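Local atomic coordinates of separin (Saccharomyces cerevisiae, PDB entry 5U1T), a protein that is a caspase-like cysteine protease that cleaves the cohesin subunit SCC1 at the onset of anaphase, allowing chromosomes to segregate. Residues 915-919 against 920-924; 928-931 against 932-936. All coordinates share one frame; numbering follows the deposited sequence.

Contact 1 (915-919 against 920-924); sequences KDIDD and SICLS
I917 and C922, five residues apart, fold back on each other round a tight turn. The terminal methyl CD1 of I917 lies 3.6 Å from CB of C922 and 3.7 Å from its SG, so the end of the isoleucine runs alongside the whole cysteine side chain. Placing CG1 between the backbone N and the carbonyl carbon (chi1 66°) carries CD1 to that side. This is the tightly packed part of the contact, and I917 is its one buried residue.

The turn itself is set by D918. Its OD1 accepts the amide N of S920 at 3.1 Å, approaching from above the carboxylate plane, which makes an Asx turn; S920 OG adds a weak bond to the same oxygen. Two successive i to i+3 bonds follow, from I921 N to D918 O at 3.0 Å and from C922 N to D919 O at 3.3 Å. They define the short 3-10 turn.

The solvent side is looser. D918, S920 and I921 are exposed, and there D918 CB lies 3.6 Å from I921 CG1. D919 OD1 forms a salt bridge with NH1 of R934, on helix 927-946.

An alanine in place of I917 would remove CG1, CG2 and CD1 and would probably open a gap beside C922, leaving that side chain without its apolar neighbour.

The whole turn belongs to the linker between helix 905-912 and helix 927-946. I917 also touches N907 and L911 of the first helix and F904 just before it, while C922 rests on N930 of the second, so the turn touches both helices.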
loop_
_atom_site.group_PDB
_atom_site.type_symbol
_atom_site.label_atom_id
_atom_site.label_comp_id
_atom_site.label_asym_id
_atom_site.label_seq_id
_atom_site.Cartn_x
_atom_site.Cartn_y
_atom_site.Cartn_z
ATOM N N LYS A 915 -20.368 23.239 -7.448
ATOM C CA LYS A 915 -19.902 24.614 -7.595
ATOM C C LYS A 915 -18.738 24.704 -8.569
ATOM O O LYS A 915 -17.983 23.739 -8.739
ATOM C CB LYS A 915 -19.458 25.187 -6.260
ATOM C CG LYS A 915 -20.566 25.373 -5.281
ATOM C CD LYS A 915 -20.080 25.919 -3.968
ATOM C CE LYS A 915 -21.279 26.097 -3.048
ATOM N NZ LYS A 915 -20.834 26.617 -1.721
ATOM N N ASP A 916 -18.604 25.855 -9.222
ATOM C CA ASP A 916 -17.376 26.165 -9.929
ATOM C C ASP A 916 -16.753 27.309 -9.176
ATOM O O ASP A 916 -17.451 28.137 -8.614
ATOM C CB ASP A 916 -17.613 26.530 -11.394
ATOM C CG ASP A 916 -18.450 27.808 -11.571
ATOM O OD1 ASP A 916 -17.863 28.912 -11.637
ATOM O OD2 ASP A 916 -19.691 27.690 -11.661
ATOM N N ILE A 917 -15.436 27.343 -9.136
ATOM C CA ILE A 917 -14.770 28.305 -8.296
ATOM C C ILE A 917 -14.059 29.302 -9.168
ATOM O O ILE A 917 -14.039 29.185 -10.400
ATOM C CB ILE A 917 -13.758 27.632 -7.322
ATOM C CG1 ILE A 917 -12.584 26.990 -8.078
ATOM C CG2 ILE A 917 -14.461 26.591 -6.439
ATOM C CD1 ILE A 917 -11.877 25.867 -7.286
ATOM N N ASP A 918 -13.484 30.292 -8.503
ATOM C CA ASP A 918 -12.697 31.311 -9.150
ATOM C C ASP A 918 -11.504 30.639 -9.814
ATOM O O ASP A 918 -10.798 29.878 -9.181
ATOM C CB ASP A 918 -12.271 32.334 -8.108
ATOM C CG ASP A 918 -11.530 33.501 -8.695
ATOM O OD1 ASP A 918 -11.111 33.453 -9.874
ATOM O OD2 ASP A 918 -11.348 34.485 -7.947
ATOM N N ASP A 919 -11.302 30.909 -11.096
ATOM C CA ASP A 919 -10.234 30.272 -11.868
ATOM C C ASP A 919 -8.859 30.536 -11.265
ATOM O O ASP A 919 -7.987 29.657 -11.261
ATOM C CB ASP A 919 -10.269 30.750 -13.331
ATOM C CG ASP A 919 -11.448 30.170 -14.113
ATOM O OD1 ASP A 919 -12.121 29.247 -13.595
ATOM O OD2 ASP A 919 -11.686 30.621 -15.262
ATOM N N SER A 920 -8.682 31.737 -10.728
ATOM C CA SER A 920 -7.406 32.129 -10.131
ATOM C C SER A 920 -7.035 31.326 -8.876
ATOM O O SER A 920 -5.865 31.274 -8.496
ATOM C CB SER A 920 -7.430 33.619 -9.788
ATOM O OG SER A 920 -8.350 33.868 -8.736
ATOM N N ILE A 921 -8.023 30.705 -8.237
ATOM C CA ILE A 921 -7.780 29.963 -7.005
ATOM C C ILE A 921 -7.994 28.460 -7.188
ATOM O O ILE A 921 -7.981 27.693 -6.215
ATOM C CB ILE A 921 -8.684 30.473 -5.868
ATOM C CG1 ILE A 921 -10.155 30.154 -6.148
ATOM C CG2 ILE A 921 -8.487 31.957 -5.672
ATOM C CD1 ILE A 921 -11.085 30.498 -4.995
ATOM N N CYS A 922 -8.185 28.043 -8.438
ATOM C CA CYS A 922 -8.373 26.633 -8.760
ATOM C C CYS A 922 -7.054 26.025 -9.207
ATOM O O CYS A 922 -6.347 26.619 -10.010
ATOM C CB CYS A 922 -9.431 26.466 -9.864
ATOM S SG CYS A 922 -9.949 24.757 -10.195
ATOM N N LEU A 923 -6.711 24.853 -8.685
ATOM C CA LEU A 923 -5.512 24.153 -9.149
ATOM C C LEU A 923 -5.648 23.801 -10.625
ATOM O O LEU A 923 -6.707 23.325 -11.034
ATOM C CB LEU A 923 -5.278 22.874 -8.340
ATOM C CG LEU A 923 -4.740 22.958 -6.916
ATOM C CD1 LEU A 923 -4.992 21.649 -6.209
ATOM C CD2 LEU A 923 -3.261 23.260 -6.942
ATOM N N SER A 924 -4.587 24.019 -11.411
ATOM C CA SER A 924 -4.552 23.611 -12.831
ATOM C C SER A 924 -5.120 22.207 -13.045
ATOM O O SER A 924 -5.879 21.964 -13.984
ATOM C CB SER A 924 -3.126 23.652 -13.382
ATOM O OG SER A 924 -2.541 24.926 -13.206
#

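Contact 2 (928-931 against 932-936)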
loop_
_atom_site.group_PDB
_atom_site.type_symbol
_atom_site.label_atom_id
_atom_site.label_comp_id
_atom_site.label_asym_id
_atom_site.label_seq_id
_atom_site.Cartn_x
_atom_site.Cartn_y
_atom_site.Cartn_z
ATOM N N PRO A 928 -10.429 21.291 -15.263
ATOM C CA PRO A 928 -11.524 20.743 -16.077
ATOM C C PRO A 928 -12.802 20.452 -15.294
ATOM O O PRO A 928 -13.876 20.579 -15.868
ATOM C CB PRO A 928 -10.933 19.439 -16.632
ATOM C CG PRO A 928 -9.458 19.658 -16.638
ATOM C CD PRO A 928 -9.187 20.502 -15.413
ATOM N N LYS A 929 -12.706 20.040 -14.034
ATOM C CA LYS A 929 -13.917 19.784 -13.261
ATOM C C LYS A 929 -14.572 21.131 -13.063
ATOM O O LYS A 929 -15.790 21.256 -13.098
ATOM C CB LYS A 929 -13.629 19.104 -11.907
ATOM C CG LYS A 929 -14.888 18.565 -11.190
ATOM C CD LYS A 929 -14.543 17.802 -9.893
ATOM C CE LYS A 929 -15.483 16.588 -9.598
ATOM N NZ LYS A 929 -15.057 15.247 -10.204
ATOM N N ASN A 930 -13.737 22.144 -12.881
ATOM C CA ASN A 930 -14.205 23.499 -12.652
ATOM C C ASN A 930 -15.105 23.996 -13.797
ATOM O O ASN A 930 -16.264 24.371 -13.571
ATOM C CB ASN A 930 -13.010 24.441 -12.461
ATOM C CG ASN A 930 -13.399 25.755 -11.821
ATOM O OD1 ASN A 930 -14.408 25.849 -11.126
ATOM N ND2 ASN A 930 -12.595 26.779 -12.050
ATOM N N VAL A 931 -14.569 23.982 -15.017
ATOM C CA VAL A 931 -15.301 24.461 -16.192
ATOM C C VAL A 931 -16.568 23.643 -16.458
ATOM O O VAL A 931 -17.621 24.203 -16.734
ATOM C CB VAL A 931 -14.414 24.446 -17.448
ATOM C CG1 VAL A 931 -15.234 24.803 -18.684
ATOM C CG2 VAL A 931 -13.255 25.408 -17.276
ATOM N N ILE A 932 -16.464 22.324 -16.362
ATOM C CA ILE A 932 -17.623 21.452 -16.502
ATOM C C ILE A 932 -18.722 21.855 -15.537
ATOM O O ILE A 932 -19.891 21.890 -15.887
ATOM C CB ILE A 932 -17.238 19.979 -16.271
ATOM C CG1 ILE A 932 -16.598 19.448 -17.531
ATOM C CG2 ILE A 932 -18.456 19.118 -15.981
ATOM C CD1 ILE A 932 -17.508 19.667 -18.727
ATOM N N ASN A 933 -18.337 22.165 -14.312
ATOM C CA ASN A 933 -19.305 22.621 -13.347
ATOM C C ASN A 933 -19.885 23.966 -13.742
ATOM O O ASN A 933 -21.069 24.213 -13.548
ATOM C CB ASN A 933 -18.667 22.703 -11.971
ATOM C CG ASN A 933 -18.619 21.367 -11.286
ATOM O OD1 ASN A 933 -18.932 20.338 -11.891
ATOM N ND2 ASN A 933 -18.230 21.366 -10.017
ATOM N N ARG A 934 -19.034 24.833 -14.281
ATOM C CA ARG A 934 -19.436 26.182 -14.652
ATOM C C ARG A 934 -20.505 26.129 -15.735
ATOM O O ARG A 934 -21.550 26.766 -15.614
ATOM C CB ARG A 934 -18.223 26.985 -15.116
ATOM C CG ARG A 934 -18.543 28.359 -15.647
ATOM C CD ARG A 934 -17.283 29.181 -15.767
ATOM N NE ARG A 934 -16.679 29.337 -14.455
ATOM C CZ ARG A 934 -15.369 29.418 -14.235
ATOM N NH1 ARG A 934 -14.901 29.548 -12.994
ATOM N NH2 ARG A 934 -14.525 29.365 -15.264
ATOM N N VAL A 935 -20.234 25.340 -16.775
ATOM C CA VAL A 935 -21.194 25.056 -17.835
ATOM C C VAL A 935 -22.552 24.687 -17.268
ATOM O O VAL A 935 -23.537 25.321 -17.596
ATOM C CB VAL A 935 -20.710 23.923 -18.763
ATOM C CG1 VAL A 935 -21.867 23.375 -19.582
ATOM C CG2 VAL A 935 -19.596 24.422 -19.669
ATOM N N HIS A 936 -22.612 23.683 -16.405
ATOM C CA HIS A 936 -23.894 23.287 -15.828
ATOM C C HIS A 936 -24.509 24.393 -14.962
ATOM O O HIS A 936 -25.720 24.598 -14.967
ATOM C CB HIS A 936 -23.747 21.992 -15.021
ATOM C CG HIS A 936 -23.348 20.814 -15.855
ATOM N ND1 HIS A 936 -24.258 20.067 -16.573
ATOM C CD2 HIS A 936 -22.133 20.268 -16.107
ATOM C CE1 HIS A 936 -23.623 19.104 -17.218
ATOM N NE2 HIS A 936 -22.332 19.210 -16.961
#
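Helix 927-946 opens with regular i to i+4 bonding between P928-V931 and I932-H936. I932 N meets P928 O at 3.2 Å, N933 N meets K929 O at 3.0 Å, and R934 N meets N930 O at 2.9 Å. The straightest bond is V935 N to V931 O, 2.8 Å with 174° at the hydrogen.

Among the side chains, N930 and R934 sit one turn apart on the same flank. Their amide and guanidinium planes lie 71° apart, and N930 ND2 comes no nearer to R934 NH1 than 3.7 Å. Both are held by the preceding loop: N930 by the backbone of I917, while the bend of R934 at chi3 (-61°) accompanies salt bridges to D916 and D919. N933 extends this polar flank toward K915 and L911.

V931 CG1 and V935 CG2 approach to 4.5 Å. I932 touches L1029 and L1034 in a loop and E1038 of helix 1036-1054; V935 reaches M1022, L1025 and I1042. The arrangement is that of an ordinary alpha-helix whose asparagine and arginine side chains bind the preceding linker while V935 packs against helices 1012-1028 and 1036-1054.

Contact 1 closes before contact 2 opens, and their centres are about 10 Å apart on the same side of the chain's centre. Contact 1 turns the loop after helix 905-912, and contact 2 lies at the start of helix 927-946, onto which that loop folds back. The join is direct: I917 N to N930 OD1 and K915 O to N933 ND2 each measure 2.7 Å, both probable hydrogen bonds between loop backbone and helix side chains. Both contacts lie away from C1497, the probable catalytic cysteine. Together they probably help hold the linker against the start of helix 927-946 in this largely helical part of separase.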